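Local coordinates for HcgC (Methanococcus maripaludis S2, PDB 5O4H), which probably methylates the pyridinol precursor of the FeGP cofactor of [Fe]-hydrogenase, binding S-adenosyl-L-homocysteine in a Rossmann-like domain, at residues A50-S55 and K78-N83; D24-K29 and S175-L180; V118-I123 and D151-V156. All coordinates share one frame; numbering follows the deposited sequence. Where two conformers were deposited one is given.

Interaction 1 (A50-S55 and K78-N83). With SAH (S-adenosyl-L-homocysteine), chain Q.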
loop_
_atom_site.group_PDB
_atom_site.type_symbol
_atom_site.label_atom_id
_atom_site.label_comp_id
_atom_site.label_asym_id
_atom_site.label_seq_id
_atom_site.Cartn_x
_atom_site.Cartn_y
_atom_site.Cartn_z
ATOM N N ALA C 50 30.831 -12.564 -8.217
ATOM C CA ALA C 50 30.609 -12.201 -9.612
ATOM C C ALA C 50 29.173 -11.806 -9.923
ATOM O O ALA C 50 28.956 -10.917 -10.735
ATOM C CB ALA C 50 31.023 -13.357 -10.507
ATOM N N TYR C 51 28.196 -12.466 -9.315
ATOM C CA TYR C 51 26.797 -12.165 -9.543
ATOM C C TYR C 51 26.340 -11.136 -8.510
ATOM O O TYR C 51 26.659 -11.319 -7.349
ATOM C CB TYR C 51 25.959 -13.441 -9.453
ATOM C CG TYR C 51 24.459 -13.238 -9.404
ATOM C CD1 TYR C 51 23.807 -13.035 -8.197
ATOM C CD2 TYR C 51 23.693 -13.301 -10.556
ATOM C CE1 TYR C 51 22.430 -12.860 -8.140
ATOM C CE2 TYR C 51 22.318 -13.127 -10.512
ATOM C CZ TYR C 51 21.687 -12.923 -9.299
ATOM O OH TYR C 51 20.330 -12.767 -9.262
ATOM N N LEU C 52 25.582 -10.090 -8.861
ATOM C CA LEU C 52 25.140 -9.689 -10.196
ATOM C C LEU C 52 25.961 -8.472 -10.621
ATOM O O LEU C 52 26.348 -8.367 -11.775
ATOM C CB LEU C 52 23.639 -9.369 -10.184
ATOM C CG LEU C 52 22.998 -8.980 -11.513
ATOM C CD1 LEU C 52 23.412 -9.890 -12.633
ATOM C CD2 LEU C 52 21.491 -8.962 -11.395
ATOM N N SER C 53 26.238 -7.547 -9.701
ATOM C CA SER C 53 27.020 -6.340 -10.011
ATOM C C SER C 53 28.526 -6.560 -10.117
ATOM O O SER C 53 29.222 -5.705 -10.667
ATOM C CB SER C 53 26.762 -5.254 -8.965
ATOM O OG SER C 53 26.681 -5.868 -7.672
ATOM N N GLY C 54 29.027 -7.657 -9.577
ATOM C CA GLY C 54 30.459 -7.947 -9.595
ATOM C C GLY C 54 31.124 -7.905 -10.937
ATOM O O GLY C 54 32.226 -7.368 -11.067
ATOM N N SER C 55 30.457 -8.461 -11.948
ATOM C CA SER C 55 31.004 -8.487 -13.301
ATOM C C SER C 55 31.319 -7.082 -13.827
ATOM O O SER C 55 32.444 -6.834 -14.273
ATOM C CB SER C 55 30.036 -9.192 -14.246
ATOM O OG SER C 55 30.582 -9.251 -15.554
ATOM N N LYS C 78 32.156 -17.881 -14.119
ATOM C CA LYS C 78 33.162 -17.270 -14.978
ATOM C C LYS C 78 32.386 -16.796 -16.230
ATOM O O LYS C 78 32.785 -15.823 -16.846
ATOM C CB LYS C 78 34.224 -18.289 -15.401
ATOM C CG LYS C 78 35.351 -17.670 -16.218
ATOM C CD LYS C 78 36.502 -18.628 -16.496
ATOM C CE LYS C 78 37.523 -17.970 -17.389
ATOM N NZ LYS C 78 38.809 -18.711 -17.409
ATOM N N ASP C 79 31.269 -17.488 -16.582
ATOM C CA ASP C 79 30.392 -17.183 -17.724
ATOM C C ASP C 79 29.712 -15.803 -17.633
ATOM O O ASP C 79 29.273 -15.299 -18.655
ATOM C CB ASP C 79 29.291 -18.259 -17.856
ATOM C CG ASP C 79 29.785 -19.671 -18.102
ATOM O OD1 ASP C 79 30.940 -19.824 -18.566
ATOM O OD2 ASP C 79 29.023 -20.622 -17.816
ATOM N N ILE C 80 29.616 -15.191 -16.443
ATOM C CA ILE C 80 28.986 -13.868 -16.319
ATOM C C ILE C 80 29.990 -12.734 -16.594
ATOM O O ILE C 80 29.584 -11.572 -16.608
ATOM C CB ILE C 80 28.242 -13.731 -14.960
ATOM C CG1 ILE C 80 27.035 -12.791 -15.087
ATOM C CG2 ILE C 80 29.170 -13.285 -13.839
ATOM C CD1 ILE C 80 26.033 -12.918 -13.930
ATOM N N LEU C 81 31.277 -13.054 -16.809
ATOM C CA LEU C 81 32.289 -12.044 -17.103
ATOM C C LEU C 81 32.248 -11.820 -18.608
ATOM O O LEU C 81 32.248 -12.782 -19.367
ATOM C CB LEU C 81 33.683 -12.508 -16.673
ATOM C CG LEU C 81 33.861 -12.794 -15.177
ATOM C CD1 LEU C 81 35.316 -13.082 -14.880
ATOM C CD2 LEU C 81 33.387 -11.630 -14.307
ATOM N N PHE C 82 32.213 -10.554 -19.030
ATOM C CA PHE C 82 32.145 -10.166 -20.451
ATOM C C PHE C 82 33.434 -9.538 -20.977
ATOM O O PHE C 82 33.442 -9.042 -22.099
ATOM C CB PHE C 82 30.955 -9.208 -20.678
ATOM C CG PHE C 82 30.973 -7.948 -19.833
ATOM C CD1 PHE C 82 31.726 -6.842 -20.215
ATOM C CD2 PHE C 82 30.235 -7.868 -18.658
ATOM C CE1 PHE C 82 31.748 -5.689 -19.432
ATOM C CE2 PHE C 82 30.260 -6.713 -17.880
ATOM C CZ PHE C 82 31.019 -5.633 -18.275
ATOM N N ASN C 83 34.509 -9.546 -20.184
ATOM C CA ASN C 83 35.783 -8.966 -20.590
ATOM C C ASN C 83 36.866 -9.960 -20.243
ATOM O O ASN C 83 36.979 -10.362 -19.083
ATOM C CB ASN C 83 36.012 -7.628 -19.883
ATOM C CG ASN C 83 37.179 -6.841 -20.432
ATOM O OD1 ASN C 83 38.341 -7.192 -20.223
ATOM N ND2 ASN C 83 36.915 -5.767 -21.155
HETATM N N SAH Q . 25.873 -8.118 -3.820
HETATM C CA SAH Q . 25.498 -8.754 -5.128
HETATM C CB SAH Q . 24.756 -10.068 -4.845
HETATM C CG SAH Q . 25.700 -11.068 -4.201
HETATM S SD SAH Q . 25.130 -12.730 -4.373
HETATM C C SAH Q . 24.580 -7.860 -5.938
HETATM O O SAH Q . 24.027 -6.878 -5.382
HETATM O OXT SAH Q . 24.380 -8.113 -7.143
HETATM C "C5'" SAH Q . 26.526 -13.623 -3.748
HETATM C "C4'" SAH Q . 27.596 -13.769 -4.853
HETATM O "O4'" SAH Q . 28.837 -14.101 -4.221
HETATM C "C3'" SAH Q . 27.295 -14.974 -5.746
HETATM O "O3'" SAH Q . 28.001 -14.784 -6.986
HETATM C "C2'" SAH Q . 27.929 -16.126 -4.956
HETATM O "O2'" SAH Q . 28.285 -17.252 -5.756
HETATM C "C1'" SAH Q . 29.208 -15.467 -4.460
HETATM N N9 SAH Q . 29.728 -15.982 -3.175
HETATM C C8 SAH Q . 29.024 -16.387 -2.091
HETATM N N7 SAH Q . 29.899 -16.741 -1.103
HETATM C C5 SAH Q . 31.143 -16.531 -1.549
HETATM C C6 SAH Q . 32.509 -16.674 -1.001
HETATM N N6 SAH Q . 32.671 -17.142 0.253
HETATM N N1 SAH Q . 33.555 -16.333 -1.785
HETATM C C2 SAH Q . 33.394 -15.876 -3.052
HETATM N N3 SAH Q . 32.175 -15.723 -3.607
HETATM C C4 SAH Q . 31.036 -16.028 -2.917
HETATM O O HOH W 1 32.792 -8.199 -16.887
#
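A buried, mostly apolar contact with a single direct hydrogen bond joins Ser55, in helix 54-61, and the turn before it to the loop that follows strand 65-72. Ser55 OG donates to Ile80 O over 2.7 Å; the C=O...donor angle of 133° and a tilt of 31° from the carbonyl plane show an approach well off the C=O direction. The hydroxyl can reach this carbonyl because it stands anti to its own backbone N (chi1 -178°). Water 1 donates to Ser55 OG and accepts from Phe82 N, so the hydroxyl is gripped twice; the same water lies over the centre of the Phe82 ring, 3.0 Å above its plane. Segment 50-55 follows the first parallel strand of the Rossmann-like sheet, where such folds bind their cofactor, and its backbone holds S-adenosyl-L-homocysteine directly. A cis peptide precedes Leu52, whose N bonds to SAH OXT at 2.9 Å, and Ser53 N reaches the same oxygen at 3.2 Å, making a two-pronged grip on the carboxylate. Tyr51 N donates to the ribose oxygen O3'. Behind this turn, Ile80 inserts two branches: CG2 meets Ala50 CB at 3.8 Å, while CD1 lies at the edge of the Tyr51 ring, 4.1 Å from CD2, and also touches Leu52 CD1. Leu52 CB covers one face of that ring, and Phe213 meets the ring edge-to-face.

Interaction 2 (D24-K29 and S175-L180). With SAH (S-adenosyl-L-homocysteine), chain Q.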
loop_
_atom_site.group_PDB
_atom_site.type_symbol
_atom_site.label_atom_id
_atom_site.label_comp_id
_atom_site.label_asym_id
_atom_site.label_seq_id
_atom_site.Cartn_x
_atom_site.Cartn_y
_atom_site.Cartn_z
ATOM N N ASP C 24 21.175 0.000 -14.928
ATOM C CA ASP C 24 21.144 1.251 -14.170
ATOM C C ASP C 24 21.624 1.048 -12.738
ATOM O O ASP C 24 22.379 1.881 -12.222
ATOM C CB ASP C 24 19.732 1.868 -14.139
ATOM C CG ASP C 24 19.693 3.235 -13.461
ATOM O OD1 ASP C 24 19.566 3.279 -12.218
ATOM O OD2 ASP C 24 19.760 4.257 -14.177
ATOM N N VAL C 25 21.202 -0.045 -12.086
ATOM C CA VAL C 25 21.598 -0.321 -10.701
ATOM C C VAL C 25 23.074 -0.656 -10.594
ATOM O O VAL C 25 23.774 -0.102 -9.760
ATOM C CB VAL C 25 20.718 -1.424 -10.060
ATOM C CG1 VAL C 25 21.252 -1.829 -8.677
ATOM C CG2 VAL C 25 19.255 -0.997 -9.983
ATOM N N VAL C 26 23.552 -1.560 -11.429
ATOM C CA VAL C 26 24.957 -1.970 -11.414
ATOM C C VAL C 26 25.884 -0.756 -11.665
ATOM O O VAL C 26 26.922 -0.607 -11.025
ATOM C CB VAL C 26 25.146 -3.077 -12.478
ATOM C CG1 VAL C 26 26.598 -3.378 -12.683
ATOM C CG2 VAL C 26 24.403 -4.352 -12.096
ATOM N N GLU C 27 25.502 0.098 -12.615
ATOM C CA GLU C 27 26.297 1.279 -12.956
ATOM C C GLU C 27 26.355 2.236 -11.756
ATOM O O GLU C 27 27.398 2.808 -11.511
ATOM C CB GLU C 27 25.717 1.960 -14.179
ATOM C CG GLU C 27 26.558 3.120 -14.675
ATOM C CD GLU C 27 25.998 3.798 -15.907
ATOM O OE1 GLU C 27 26.809 4.280 -16.729
ATOM O OE2 GLU C 27 24.754 3.856 -16.047
ATOM N N LYS C 28 25.255 2.385 -10.996
ATOM C CA LYS C 28 25.248 3.251 -9.821
ATOM C C LYS C 28 26.220 2.691 -8.760
ATOM O O LYS C 28 26.940 3.453 -8.128
ATOM C CB LYS C 28 23.830 3.384 -9.249
ATOM C CG LYS C 28 23.009 4.358 -10.074
ATOM C CD LYS C 28 21.578 4.473 -9.625
ATOM C CE LYS C 28 20.969 5.716 -10.268
ATOM N NZ LYS C 28 19.605 5.991 -9.806
ATOM N N LYS C 29 26.249 1.376 -8.582
ATOM C CA LYS C 29 27.159 0.738 -7.609
ATOM C C LYS C 29 28.608 0.934 -8.051
ATOM O O LYS C 29 29.459 1.291 -7.231
ATOM C CB LYS C 29 26.840 -0.743 -7.439
ATOM C CG LYS C 29 25.503 -0.977 -6.775
ATOM C CD LYS C 29 25.274 -2.431 -6.482
ATOM C CE LYS C 29 23.954 -2.648 -5.772
ATOM N NZ LYS C 29 23.852 -4.017 -5.248
ATOM N N SER C 175 20.011 -4.561 -0.423
ATOM C CA SER C 175 20.660 -3.696 -1.401
ATOM C C SER C 175 21.050 -4.528 -2.629
ATOM O O SER C 175 21.698 -3.995 -3.535
ATOM C CB SER C 175 21.915 -3.110 -0.789
ATOM O OG SER C 175 22.759 -4.195 -0.439
ATOM N N GLY C 176 20.698 -5.820 -2.653
ATOM C CA GLY C 176 21.017 -6.709 -3.758
ATOM C C GLY C 176 20.468 -6.185 -5.063
ATOM O O GLY C 176 19.326 -5.740 -5.126
ATOM N N THR C 177 21.280 -6.217 -6.112
ATOM C CA THR C 177 20.856 -5.707 -7.420
ATOM C C THR C 177 19.521 -6.261 -7.883
ATOM O O THR C 177 18.637 -5.495 -8.246
ATOM C CB THR C 177 21.935 -6.007 -8.451
ATOM O OG1 THR C 177 23.153 -5.457 -7.984
ATOM C CG2 THR C 177 21.615 -5.463 -9.839
ATOM N N MET C 178 19.366 -7.573 -7.872
ATOM C CA MET C 178 18.076 -8.161 -8.348
ATOM C C MET C 178 16.922 -7.846 -7.416
ATOM O O MET C 178 15.829 -7.677 -7.945
ATOM C CB MET C 178 18.096 -9.674 -8.686
ATOM C CG MET C 178 18.558 -10.095 -10.126
ATOM S SD MET C 178 18.270 -9.186 -11.725
ATOM C CE MET C 178 16.560 -9.352 -11.930
ATOM N N THR C 179 17.099 -7.729 -6.075
ATOM C CA THR C 179 16.013 -7.365 -5.138
ATOM C C THR C 179 15.561 -5.947 -5.499
ATOM O O THR C 179 14.350 -5.669 -5.543
ATOM C CB THR C 179 16.487 -7.302 -3.650
ATOM O OG1 THR C 179 16.773 -8.612 -3.221
ATOM C CG2 THR C 179 15.445 -6.698 -2.668
ATOM N N LEU C 180 16.521 -5.062 -5.750
ATOM C CA LEU C 180 16.193 -3.664 -6.099
ATOM C C LEU C 180 15.431 -3.608 -7.411
ATOM O O LEU C 180 14.479 -2.857 -7.536
ATOM C CB LEU C 180 17.443 -2.800 -6.162
ATOM C CG LEU C 180 18.157 -2.545 -4.838
ATOM C CD1 LEU C 180 19.473 -1.903 -5.074
ATOM C CD2 LEU C 180 17.356 -1.666 -3.935
HETATM N N SAH Q . 25.873 -8.118 -3.820
HETATM C CA SAH Q . 25.498 -8.754 -5.128
HETATM C CB SAH Q . 24.756 -10.068 -4.845
HETATM C CG SAH Q . 25.700 -11.068 -4.201
HETATM S SD SAH Q . 25.130 -12.730 -4.373
HETATM C C SAH Q . 24.580 -7.860 -5.938
HETATM O O SAH Q . 24.027 -6.878 -5.382
HETATM O OXT SAH Q . 24.380 -8.113 -7.143
HETATM C "C5'" SAH Q . 26.526 -13.623 -3.748
HETATM C "C4'" SAH Q . 27.596 -13.769 -4.853
HETATM O "O4'" SAH Q . 28.837 -14.101 -4.221
HETATM C "C3'" SAH Q . 27.295 -14.974 -5.746
HETATM O "O3'" SAH Q . 28.001 -14.784 -6.986
HETATM C "C2'" SAH Q . 27.929 -16.126 -4.956
HETATM O "O2'" SAH Q . 28.285 -17.252 -5.756
HETATM C "C1'" SAH Q . 29.208 -15.467 -4.460
HETATM N N9 SAH Q . 29.728 -15.982 -3.175
HETATM C C8 SAH Q . 29.024 -16.387 -2.091
HETATM N N7 SAH Q . 29.899 -16.741 -1.103
HETATM C C5 SAH Q . 31.143 -16.531 -1.549
HETATM C C6 SAH Q . 32.509 -16.674 -1.001
HETATM N N6 SAH Q . 32.671 -17.142 0.253
HETATM N N1 SAH Q . 33.555 -16.333 -1.785
HETATM C C2 SAH Q . 33.394 -15.876 -3.052
HETATM N N3 SAH Q . 32.175 -15.723 -3.607
HETATM C C4 SAH Q . 31.036 -16.028 -2.917
#
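The amino-acid end of the S-adenosyl-L-homocysteine site is built here, where helix 18-37 packs on the N-terminal end of helix 177-193 in the Rossmann-like domain. Lys29 runs out extended beyond CG and places NZ beside Ser175 O, to which it donates over 2.8 Å with a C=O...donor angle of 150°. NZ also lies 2.9 Å from SAH O and forms a salt bridge with Glu134, so the ammonium sits among a main-chain carbonyl, a ligand carboxylate and a protein carboxylate. With Lys29 replaced by an alanine, Ser175 O would probably lose this donor and Glu134 its cationic mate, and the electrostatic hold on the ligand's carboxylate would probably weaken. Gly176 occupies the N-cap position. The next residue's amide, Thr177 N, donates to SAH O at 2.9 Å with an N-H...O angle of 161°, and the helix end would probably favour the negative carboxylate there. Thr177 divides its side chain between two surroundings. OG1 stands beside the backbone N (chi1 -55°), facing the carboxylate at 3.0 Å from SAH OXT, whereas CG2 turns to helix 18-37. This methyl meets Val25 CG1 at 3.8 Å, the two side chains lying alongside each other and pointing opposite ways, and touches Val26 CG2 in one of that residue's two modelled conformers. One turn further along, Leu180 CD1 packs against that same Val25 CG1 at 4.0 Å.

Interaction 3 (V118-I123 and D151-V156). With SAH (S-adenosyl-L-homocysteine), chain Q.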
loop_
_atom_site.group_PDB
_atom_site.type_symbol
_atom_site.label_atom_id
_atom_site.label_comp_id
_atom_site.label_asym_id
_atom_site.label_seq_id
_atom_site.Cartn_x
_atom_site.Cartn_y
_atom_site.Cartn_z
ATOM N N VAL C 118 31.686 -14.232 2.061
ATOM C CA VAL C 118 33.074 -14.364 2.539
ATOM C C VAL C 118 33.205 -14.176 4.025
ATOM O O VAL C 118 32.508 -13.361 4.631
ATOM C CB VAL C 118 34.106 -13.481 1.831
ATOM C CG1 VAL C 118 34.181 -13.783 0.356
ATOM C CG2 VAL C 118 33.869 -12.013 2.107
ATOM N N SER C 119 34.114 -14.940 4.617
ATOM C CA SER C 119 34.307 -14.845 6.037
ATOM C C SER C 119 35.283 -13.758 6.416
ATOM O O SER C 119 36.243 -13.506 5.697
ATOM C CB SER C 119 34.863 -16.164 6.582
ATOM O OG SER C 119 36.183 -16.351 6.114
ATOM N N PRO C 120 35.105 -13.141 7.593
ATOM C CA PRO C 120 36.078 -12.134 8.048
ATOM C C PRO C 120 37.474 -12.761 8.149
ATOM O O PRO C 120 38.460 -12.047 7.958
ATOM C CB PRO C 120 35.554 -11.749 9.434
ATOM C CG PRO C 120 34.099 -12.013 9.353
ATOM C CD PRO C 120 34.026 -13.300 8.588
ATOM N N ASP C 121 37.557 -14.094 8.437
ATOM C CA ASP C 121 38.835 -14.809 8.539
ATOM C C ASP C 121 39.593 -14.749 7.212
ATOM O O ASP C 121 40.790 -14.527 7.234
ATOM C CB ASP C 121 38.627 -16.264 8.962
ATOM C CG ASP C 121 39.940 -16.991 9.176
ATOM O OD1 ASP C 121 40.646 -16.657 10.152
ATOM O OD2 ASP C 121 40.296 -17.853 8.324
ATOM N N LEU C 122 38.910 -14.929 6.067
ATOM C CA LEU C 122 39.586 -14.860 4.770
ATOM C C LEU C 122 40.000 -13.413 4.503
ATOM O O LEU C 122 41.112 -13.174 4.055
ATOM C CB LEU C 122 38.708 -15.391 3.632
ATOM C CG LEU C 122 39.283 -15.250 2.205
ATOM C CD1 LEU C 122 40.669 -15.864 2.078
ATOM C CD2 LEU C 122 38.369 -15.870 1.201
ATOM N N ILE C 123 39.115 -12.434 4.783
ATOM C CA ILE C 123 39.453 -11.029 4.551
ATOM C C ILE C 123 40.678 -10.630 5.378
ATOM O O ILE C 123 41.540 -9.887 4.885
ATOM C CB ILE C 123 38.249 -10.102 4.826
ATOM C CG1 ILE C 123 37.091 -10.372 3.852
ATOM C CG2 ILE C 123 38.668 -8.630 4.777
ATOM C CD1 ILE C 123 37.297 -10.104 2.379
ATOM N N ASP C 151 30.124 -5.438 9.487
ATOM C CA ASP C 151 31.095 -4.759 10.354
ATOM C C ASP C 151 32.279 -5.656 10.708
ATOM O O ASP C 151 33.406 -5.158 10.760
ATOM C CB ASP C 151 30.409 -4.176 11.594
ATOM C CG ASP C 151 29.431 -3.060 11.267
ATOM O OD1 ASP C 151 29.708 -2.280 10.318
ATOM O OD2 ASP C 151 28.371 -3.001 11.917
ATOM N N LYS C 152 32.057 -6.955 10.895
ATOM C CA LYS C 152 33.154 -7.886 11.209
ATOM C C LYS C 152 34.064 -8.087 9.991
ATOM O O LYS C 152 35.239 -8.373 10.151
ATOM C CB LYS C 152 32.619 -9.232 11.691
ATOM C CG LYS C 152 31.974 -9.122 13.066
ATOM C CD LYS C 152 31.441 -10.449 13.551
ATOM C CE LYS C 152 30.756 -10.320 14.892
ATOM N NZ LYS C 152 30.199 -11.618 15.352
ATOM N N ARG C 153 33.540 -7.933 8.779
ATOM C CA ARG C 153 34.343 -8.084 7.561
ATOM C C ARG C 153 35.236 -6.890 7.315
ATOM O O ARG C 153 36.226 -7.027 6.601
ATOM C CB ARG C 153 33.460 -8.287 6.334
ATOM C CG ARG C 153 32.708 -9.577 6.369
ATOM C CD ARG C 153 31.885 -9.776 5.104
ATOM N NE ARG C 153 30.744 -10.641 5.371
ATOM C CZ ARG C 153 29.941 -11.175 4.461
ATOM N NH1 ARG C 153 30.142 -10.948 3.173
ATOM N NH2 ARG C 153 28.933 -11.947 4.832
ATOM N N LEU C 154 34.908 -5.728 7.879
ATOM C CA LEU C 154 35.723 -4.517 7.709
ATOM C C LEU C 154 36.861 -4.619 8.752
ATOM O O LEU C 154 36.892 -3.854 9.705
ATOM C CB LEU C 154 34.881 -3.238 7.980
ATOM C CG LEU C 154 34.146 -2.498 6.871
ATOM C CD1 LEU C 154 33.872 -1.054 7.336
ATOM C CD2 LEU C 154 34.949 -2.388 5.585
ATOM N N CYS C 155 37.793 -5.562 8.570
ATOM C CA CYS C 155 38.873 -5.800 9.521
ATOM C C CYS C 155 40.283 -5.520 9.018
ATOM O O CYS C 155 41.228 -5.704 9.790
ATOM C CB CYS C 155 38.750 -7.237 10.020
ATOM S SG CYS C 155 38.843 -8.478 8.707
ATOM N N VAL C 156 40.460 -5.092 7.759
ATOM C CA VAL C 156 41.792 -4.787 7.204
ATOM C C VAL C 156 41.665 -3.577 6.305
ATOM O O VAL C 156 40.553 -3.161 5.986
ATOM C CB VAL C 156 42.412 -5.976 6.417
ATOM C CG1 VAL C 156 42.661 -7.161 7.332
ATOM C CG2 VAL C 156 41.559 -6.375 5.212
HETATM N N SAH Q . 25.873 -8.118 -3.820
HETATM C CA SAH Q . 25.498 -8.754 -5.128
HETATM C CB SAH Q . 24.756 -10.068 -4.845
HETATM C CG SAH Q . 25.700 -11.068 -4.201
HETATM S SD SAH Q . 25.130 -12.730 -4.373
HETATM C C SAH Q . 24.580 -7.860 -5.938
HETATM O O SAH Q . 24.027 -6.878 -5.382
HETATM O OXT SAH Q . 24.380 -8.113 -7.143
HETATM C "C5'" SAH Q . 26.526 -13.623 -3.748
HETATM C "C4'" SAH Q . 27.596 -13.769 -4.853
HETATM O "O4'" SAH Q . 28.837 -14.101 -4.221
HETATM C "C3'" SAH Q . 27.295 -14.974 -5.746
HETATM O "O3'" SAH Q . 28.001 -14.784 -6.986
HETATM C "C2'" SAH Q . 27.929 -16.126 -4.956
HETATM O "O2'" SAH Q . 28.285 -17.252 -5.756
HETATM C "C1'" SAH Q . 29.208 -15.467 -4.460
HETATM N N9 SAH Q . 29.728 -15.982 -3.175
HETATM C C8 SAH Q . 29.024 -16.387 -2.091
HETATM N N7 SAH Q . 29.899 -16.741 -1.103
HETATM C C5 SAH Q . 31.143 -16.531 -1.549
HETATM C C6 SAH Q . 32.509 -16.674 -1.001
HETATM N N6 SAH Q . 32.671 -17.142 0.253
HETATM N N1 SAH Q . 33.555 -16.333 -1.785
HETATM C C2 SAH Q . 33.394 -15.876 -3.052
HETATM N N3 SAH Q . 32.175 -15.723 -3.607
HETATM C C4 SAH Q . 31.036 -16.028 -2.917
#
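The backbones come closest at Pro120 and Arg153, whose CA atoms are 4.4 Å apart, where the first turn of the short helix 120-123 meets the weakly bonded helical turn around 151-153. These elements connect the parallel strands 108-111, 130-134 and 159-167 of the Rossmann-like sheet. Ser119 is the N-cap of helix 120-123: its OG accepts from Leu122 N at 3.1 Å with an N-H...O angle of 155°. Arg153 crosses Val118 at about a right angle and brings the face of its guanidinium under Val118 O, which lies 3.3 Å above the plane over its centre. The carbonyl oxygen thus sits over the flat group, and the angle at NE is too poor for a hydrogen bond. The in-chain partners of the guanidinium are Asn149 for NE, Gly114 O for NH2 and Asp111, in a salt bridge, for NH1; together they probably fix its rotation. The Pro120 ring meets main chain and side chain of the second segment alike, with CB 3.5 Å from Lys152 O and CG against the CB of Lys152 and the CG of Arg153. Ile123 supplies the apolar end. Its CG2, anti to the backbone N, is thereby brought to 3.4 Å from Arg153 O and packs on Val156 CG2 and Cys155 SG. Val118 is modelled in two conformers; in one of them CG2 lies on the Arg153 side, while CG1 comes to 3.4 Å from N1 of the SAH adenine.

From the N terminus, helix 18-37 supplies residues 24-29, whose partner segment is 175-180, so interaction 2 closes the longest loop, 145 residues. Within it lie the two shorter closures in series: interaction 1 joins 50-55 to 78-83, across strand 65-72, and interaction 3 later joins 118-123 to 151-156, across strand 130-134. No two loops cross. Interactions 1 and 2 touch directly, for example Leu52 CD2 and Thr177 CG2 at 3.8 Å, while interaction 3 stands apart, its nearest atoms about 9 Å from interaction 1 and about 11 Å from interaction 2. S-adenosyl-L-homocysteine contacts all three, spanning from the carboxylate end to adenine.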